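Local coordinates for nitronate monooxygenase family protein (Pseudomonas aeruginosa, PDB 4QIT), which oxidises alkyl nitronates, propionate 3-nitronate being the best substrate, with molecular oxygen and an FMN cofactor held in a TIM barrel, at residues G183-G188 with A332-A337; G224-R229 with M244-V249. The protein carries 1 engineered substitution. All blocks are in the same frame, centred on the assembly; numbering follows the deposited sequence.

Contact 1 (G183-G188 with A332-A337). With FMN (flavin mononucleotide), chain C; NIE (nitroethane), chain D.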
loop_
_atom_site.group_PDB
_atom_site.type_symbol
_atom_site.label_atom_id
_atom_site.label_comp_id
_atom_site.label_asym_id
_atom_site.label_seq_id
_atom_site.Cartn_x
_atom_site.Cartn_y
_atom_site.Cartn_z
ATOM N N GLY A 183 3.859 -0.722 6.967
ATOM C CA GLY A 183 3.008 -0.738 5.790
ATOM C C GLY A 183 3.824 -0.592 4.514
ATOM O O GLY A 183 5.011 -0.214 4.544
ATOM N N ILE A 184 3.165 -0.858 3.381
ATOM C CA ILE A 184 3.808 -0.782 2.075
ATOM C C ILE A 184 4.360 0.623 1.799
ATOM O O ILE A 184 5.327 0.776 1.056
ATOM C CB ILE A 184 2.852 -1.258 0.931
ATOM C CG1 ILE A 184 3.633 -1.636 -0.339
ATOM C CG2 ILE A 184 1.827 -0.197 0.610
ATOM C CD1 ILE A 184 4.682 -2.694 -0.147
ATOM N N GLU A 185 3.771 1.629 2.442
ATOM C CA GLU A 185 4.209 3.021 2.300
ATOM C C GLU A 185 5.647 3.255 2.733
ATOM O O GLU A 185 6.284 4.218 2.290
ATOM C CB GLU A 185 3.334 3.933 3.164
ATOM C CG GLU A 185 1.955 4.250 2.608
ATOM C CD GLU A 185 0.853 3.310 3.060
ATOM O OE1 GLU A 185 1.105 2.103 3.295
ATOM O OE2 GLU A 185 -0.301 3.784 3.162
ATOM N N ALA A 186 6.143 2.413 3.638
ATOM C CA ALA A 186 7.404 2.702 4.318
ATOM C C ALA A 186 8.582 2.821 3.386
ATOM O O ALA A 186 8.683 2.101 2.383
ATOM C CB ALA A 186 7.697 1.657 5.372
ATOM N N GLY A 187 9.493 3.719 3.742
ATOM C CA GLY A 187 10.761 3.823 3.051
ATOM C C GLY A 187 11.774 2.788 3.508
ATOM O O GLY A 187 11.653 2.200 4.585
ATOM N N GLY A 188 12.807 2.581 2.699
ATOM C CA GLY A 188 13.878 1.666 3.067
ATOM C C GLY A 188 13.485 0.210 2.902
ATOM O O GLY A 188 12.541 -0.117 2.168
ATOM N N ALA A 332 13.097 6.512 0.744
ATOM C CA ALA A 332 12.001 7.419 1.040
ATOM C C ALA A 332 10.685 6.659 0.978
ATOM O O ALA A 332 10.515 5.789 0.126
ATOM C CB ALA A 332 11.990 8.587 0.050
ATOM N N GLY A 333 9.771 7.001 1.887
ATOM C CA GLY A 333 8.435 6.425 1.924
ATOM C C GLY A 333 7.469 7.146 0.998
ATOM O O GLY A 333 7.812 8.170 0.383
ATOM N N GLN A 334 6.244 6.643 0.927
ATOM C CA GLN A 334 5.273 7.169 -0.026
ATOM C C GLN A 334 4.713 8.532 0.386
ATOM O O GLN A 334 3.996 9.159 -0.390
ATOM C CB GLN A 334 4.159 6.150 -0.288
ATOM C CG GLN A 334 4.642 4.924 -1.061
ATOM C CD GLN A 334 3.524 3.942 -1.351
ATOM O OE1 GLN A 334 2.567 3.836 -0.589
ATOM N NE2 GLN A 334 3.628 3.235 -2.479
ATOM N N GLY A 335 5.059 9.006 1.579
ATOM C CA GLY A 335 4.732 10.368 1.978
ATOM C C GLY A 335 5.849 11.362 1.710
ATOM O O GLY A 335 5.811 12.480 2.240
ATOM N N ALA A 336 6.816 10.964 0.884
ATOM C CA ALA A 336 8.006 11.780 0.618
ATOM C C ALA A 336 7.726 13.230 0.238
ATOM O O ALA A 336 8.447 14.131 0.690
ATOM C CB ALA A 336 8.881 11.127 -0.442
ATOM N N ALA A 337 6.682 13.464 -0.556
ATOM C CA ALA A 337 6.389 14.831 -1.006
ATOM C C ALA A 337 5.991 15.755 0.138
ATOM O O ALA A 337 5.965 16.986 -0.027
ATOM C CB ALA A 337 5.314 14.830 -2.091
HETATM N N1 FMN C . 14.412 0.051 9.377
HETATM C C2 FMN C . 15.282 -0.765 10.088
HETATM O O2 FMN C . 14.822 -1.652 10.795
HETATM N N3 FMN C . 16.645 -0.578 10.040
HETATM C C4 FMN C . 17.149 0.424 9.239
HETATM O O4 FMN C . 18.358 0.620 9.152
HETATM C C4A FMN C . 16.286 1.231 8.520
HETATM N N5 FMN C . 16.823 2.216 7.731
HETATM C C5A FMN C . 16.005 3.056 7.015
HETATM C C6 FMN C . 16.594 4.047 6.242
HETATM C C7 FMN C . 15.817 4.925 5.515
HETATM C C7M FMN C . 16.528 5.984 4.722
HETATM C C8 FMN C . 14.428 4.797 5.537
HETATM C C8M FMN C . 13.571 5.733 4.733
HETATM C C9 FMN C . 13.839 3.792 6.313
HETATM C C9A FMN C . 14.626 2.912 7.065
HETATM N N10 FMN C . 14.070 1.904 7.855
HETATM C C10 FMN C . 14.909 1.059 8.578
HETATM C "C1'" FMN C . 12.576 1.709 7.900
HETATM C "C2'" FMN C . 11.908 2.438 9.053
HETATM O "O2'" FMN C . 12.155 1.744 10.248
HETATM C "C3'" FMN C . 10.400 2.507 8.858
HETATM O "O3'" FMN C . 9.857 1.262 8.475
HETATM C "C4'" FMN C . 10.126 3.493 7.744
HETATM O "O4'" FMN C . 11.058 4.556 7.812
HETATM C "C5'" FMN C . 8.729 4.059 7.931
HETATM O "O5'" FMN C . 8.409 4.623 6.696
HETATM P P FMN C . 8.435 6.197 6.466
HETATM O O1P FMN C . 8.288 6.901 7.789
HETATM O O2P FMN C . 7.335 6.506 5.498
HETATM O O3P FMN C . 9.783 6.480 5.889
HETATM N N3 NIE D . 17.267 0.556 4.729
HETATM C C1 NIE D . 17.824 -1.542 5.687
HETATM C C2 NIE D . 18.324 -0.153 5.358
HETATM O O4 NIE D . 16.142 0.504 5.219
HETATM O O5 NIE D . 17.414 0.929 3.425
#
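Q334 lays its side chain across that of E185, the two running at about a right angle, and its amide oxygen does most of the touching. OE1 of Q334 comes to 3.3 Å from E185 CG and also rests against E185 CA, while Q334 CG lies beside the E185 carbonyl, near its oxygen. Beyond CG the glutamine is extended, CD anti to CA (chi2 -178°), which sets CD against E185 CA; the amide plane is turned 66° from that of the carboxylate, so the two groups do not stack. Each polar end is bound elsewhere: E185 OE1 takes the N-H of T204, and the Q334 amide pairs with A201 O and G203 N of the second subunit. The bond between the segments is backbone to backbone, Q334 N to E185 O at 2.8 Å, with 151° at the hydrogen and the donor in the carbonyl plane. Next to it two glycines pack directly, G187 CA to G333 CA at 3.7 Å. The 183-188 loop follows barrel strand 178-182 and faces the cofactor: G187 N donates to FMN O5' over 3.3 Å, and G188 CA lies 3.3 Å from O4 of nitroethane. Chemically, backbone groups, glycines and the A186 methyl line the cofactor and G188 meets the nitroethane, while backbone partners satisfy E185 OE1 within the chain and the Q334 amide from the second subunit.

Contact 2 (G224-R229 with M244-V249). With FMN (flavin mononucleotide), chain C.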
loop_
_atom_site.group_PDB
_atom_site.type_symbol
_atom_site.label_atom_id
_atom_site.label_comp_id
_atom_site.label_asym_id
_atom_site.label_seq_id
_atom_site.Cartn_x
_atom_site.Cartn_y
_atom_site.Cartn_z
ATOM N N GLY A 224 4.577 6.015 5.795
ATOM C CA GLY A 224 3.809 7.077 5.178
ATOM C C GLY A 224 3.345 8.190 6.097
ATOM O O GLY A 224 2.664 9.114 5.655
ATOM N N ILE A 225 3.726 8.119 7.365
ATOM C CA ILE A 225 3.292 9.111 8.348
ATOM C C ILE A 225 4.284 10.284 8.386
ATOM O O ILE A 225 5.471 10.088 8.641
ATOM C CB ILE A 225 3.145 8.443 9.719
ATOM C CG1 ILE A 225 2.043 7.375 9.633
ATOM C CG2 ILE A 225 2.816 9.487 10.794
ATOM C CD1 ILE A 225 2.009 6.416 10.817
ATOM N N MET A 226 3.793 11.493 8.113
ATOM C CA MET A 226 4.658 12.658 7.875
ATOM C C MET A 226 4.264 13.879 8.710
ATOM O O MET A 226 4.967 14.892 8.714
ATOM C CB MET A 226 4.607 13.049 6.393
ATOM C CG MET A 226 5.066 11.932 5.439
ATOM S SD MET A 226 6.802 11.511 5.667
ATOM C CE MET A 226 7.544 13.004 5.020
ATOM N N ASP A 227 3.126 13.797 9.386
ATOM C CA ASP A 227 2.614 14.946 10.123
ATOM C C ASP A 227 1.656 14.499 11.231
ATOM O O ASP A 227 1.368 13.306 11.359
ATOM C CB ASP A 227 1.983 15.984 9.176
ATOM C CG ASP A 227 0.836 15.425 8.346
ATOM O OD1 ASP A 227 0.276 14.366 8.685
ATOM O OD2 ASP A 227 0.474 16.065 7.334
ATOM N N GLY A 228 1.197 15.438 12.053
ATOM C CA GLY A 228 0.340 15.060 13.162
ATOM C C GLY A 228 -0.995 14.469 12.746
ATOM O O GLY A 228 -1.547 13.646 13.473
ATOM N N ARG A 229 -1.526 14.894 11.598
ATOM C CA ARG A 229 -2.739 14.275 11.053
ATOM C C ARG A 229 -2.524 12.780 10.804
ATOM O O ARG A 229 -3.385 11.964 11.143
ATOM C CB ARG A 229 -3.190 14.970 9.760
ATOM C CG ARG A 229 -3.978 16.259 9.981
ATOM C CD ARG A 229 -4.516 16.737 8.650
ATOM N NE ARG A 229 -5.301 17.964 8.747
ATOM C CZ ARG A 229 -6.622 17.997 8.900
ATOM N NH1 ARG A 229 -7.313 16.870 8.990
ATOM N NH2 ARG A 229 -7.257 19.161 8.970
ATOM N N MET A 244 8.637 6.946 12.383
ATOM C CA MET A 244 8.739 7.834 11.228
ATOM C C MET A 244 10.187 7.954 10.786
ATOM O O MET A 244 11.039 8.365 11.572
ATOM C CB MET A 244 8.184 9.222 11.595
ATOM C CG MET A 244 6.689 9.211 11.897
ATOM S SD MET A 244 6.079 10.732 12.646
ATOM C CE MET A 244 6.301 11.864 11.285
ATOM N N GLY A 245 10.464 7.580 9.538
ATOM C CA GLY A 245 11.808 7.658 9.000
ATOM C C GLY A 245 11.976 8.829 8.044
ATOM O O GLY A 245 12.747 9.760 8.303
ATOM N N THR A 246 11.246 8.779 6.934
ATOM C CA THR A 246 11.385 9.784 5.878
ATOM C C THR A 246 11.262 11.211 6.416
ATOM O O THR A 246 12.009 12.104 6.006
ATOM C CB THR A 246 10.344 9.539 4.775
ATOM O OG1 THR A 246 10.542 8.221 4.249
ATOM C CG2 THR A 246 10.492 10.544 3.641
ATOM N N ALA A 247 10.359 11.413 7.373
ATOM C CA ALA A 247 10.159 12.749 7.959
ATOM C C ALA A 247 11.421 13.335 8.600
ATOM O O ALA A 247 11.555 14.568 8.678
ATOM C CB ALA A 247 9.031 12.725 8.960
ATOM N N PHE A 248 12.340 12.475 9.046
ATOM C CA PHE A 248 13.544 12.938 9.744
ATOM C C PHE A 248 14.788 12.989 8.865
ATOM O O PHE A 248 15.841 13.443 9.311
ATOM C CB PHE A 248 13.817 12.112 11.013
ATOM C CG PHE A 248 12.832 12.370 12.122
ATOM C CD1 PHE A 248 13.029 13.420 13.009
ATOM C CD2 PHE A 248 11.693 11.595 12.247
ATOM C CE1 PHE A 248 12.126 13.679 14.028
ATOM C CE2 PHE A 248 10.779 11.841 13.262
ATOM C CZ PHE A 248 10.994 12.894 14.149
ATOM N N VAL A 249 14.674 12.544 7.617
ATOM C CA VAL A 249 15.836 12.487 6.729
ATOM C C VAL A 249 16.472 13.857 6.477
ATOM O O VAL A 249 17.700 14.000 6.488
ATOM C CB VAL A 249 15.495 11.789 5.394
ATOM C CG1 VAL A 249 16.646 11.915 4.414
ATOM C CG2 VAL A 249 15.179 10.310 5.653
HETATM N N1 FMN C . 14.412 0.051 9.377
HETATM C C2 FMN C . 15.282 -0.765 10.088
HETATM O O2 FMN C . 14.822 -1.652 10.795
HETATM N N3 FMN C . 16.645 -0.578 10.040
HETATM C C4 FMN C . 17.149 0.424 9.239
HETATM O O4 FMN C . 18.358 0.620 9.152
HETATM C C4A FMN C . 16.286 1.231 8.520
HETATM N N5 FMN C . 16.823 2.216 7.731
HETATM C C5A FMN C . 16.005 3.056 7.015
HETATM C C6 FMN C . 16.594 4.047 6.242
HETATM C C7 FMN C . 15.817 4.925 5.515
HETATM C C7M FMN C . 16.528 5.984 4.722
HETATM C C8 FMN C . 14.428 4.797 5.537
HETATM C C8M FMN C . 13.571 5.733 4.733
HETATM C C9 FMN C . 13.839 3.792 6.313
HETATM C C9A FMN C . 14.626 2.912 7.065
HETATM N N10 FMN C . 14.070 1.904 7.855
HETATM C C10 FMN C . 14.909 1.059 8.578
HETATM C "C1'" FMN C . 12.576 1.709 7.900
HETATM C "C2'" FMN C . 11.908 2.438 9.053
HETATM O "O2'" FMN C . 12.155 1.744 10.248
HETATM C "C3'" FMN C . 10.400 2.507 8.858
HETATM O "O3'" FMN C . 9.857 1.262 8.475
HETATM C "C4'" FMN C . 10.126 3.493 7.744
HETATM O "O4'" FMN C . 11.058 4.556 7.812
HETATM C "C5'" FMN C . 8.729 4.059 7.931
HETATM O "O5'" FMN C . 8.409 4.623 6.696
HETATM P P FMN C . 8.435 6.197 6.466
HETATM O O1P FMN C . 8.288 6.901 7.789
HETATM O O2P FMN C . 7.335 6.506 5.498
HETATM O O3P FMN C . 9.783 6.480 5.889
HETATM O O HOH W 1 8.232 9.589 8.129
#
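A methionine lies on each side of the flat I225-M226 peptide group, displaced outward from the carbonyl carbon: M244 CE on one, 3.3 Å from I225 O, and the SD that M226 folds back on the other. At the oxygen end a water donates to I225 O over 2.9 Å. The same water accepts from A247 N at 2.9 Å and donates to FMN O1P at 2.7 Å, bridging the segments where no direct hydrogen bond joins them. Two bends make the M226 fold: SD turns beside CA (chi2 -64°) and CE turns again at chi3, which brings CE to 3.9 Å from A247 CA and also against T246 CG2. M244 crosses I225 at about a right angle, its SD 4.0 Å from I225 CG2. Beside this apolar patch three backbone N-H groups and one hydroxyl grip the phosphate. G224 N reaches O2P at 2.8 Å (166° at the hydrogen), G245 N reaches O1P in a nearly straight bond (170°), and T246 gives both its N and its OG1 to O3P. This is the phosphate site of FMN-binding TIM barrels, built at the C-terminal ends of the last two strands. G224 N comes from the loop after strand 219-222, and G245 and T246 follow strand 241-244, leading into a short, weakly bonded helical turn. D227 caps the start of helix 228-236 through G230 N and forms a salt bridge with R209 of the second subunit; behind the contact, helix 344-355 packs L351 on M244 and F248.

How the contacts relate
Both contacts are buried, and both meet FMN and the second subunit, with centres 9 Å apart. Contact 2 is nested within the chain span closed by contact 1 and joins neighbouring strand ends of the barrel; contact 1 instead ties the loop after strand 178-182 to a distant loop near the C-terminus. They meet at G333 N and T246 OG1, 2.8 Å apart in a probable hydrogen bond, and at G335 O, packed on M226 CE. Their chemistry differs accordingly: contact 1 is glycine-rich and polar, with a direct backbone bond and one segment extending toward nitroethane, whereas contact 2 combines methionine packing with a water bridge and multiple phosphate bonds.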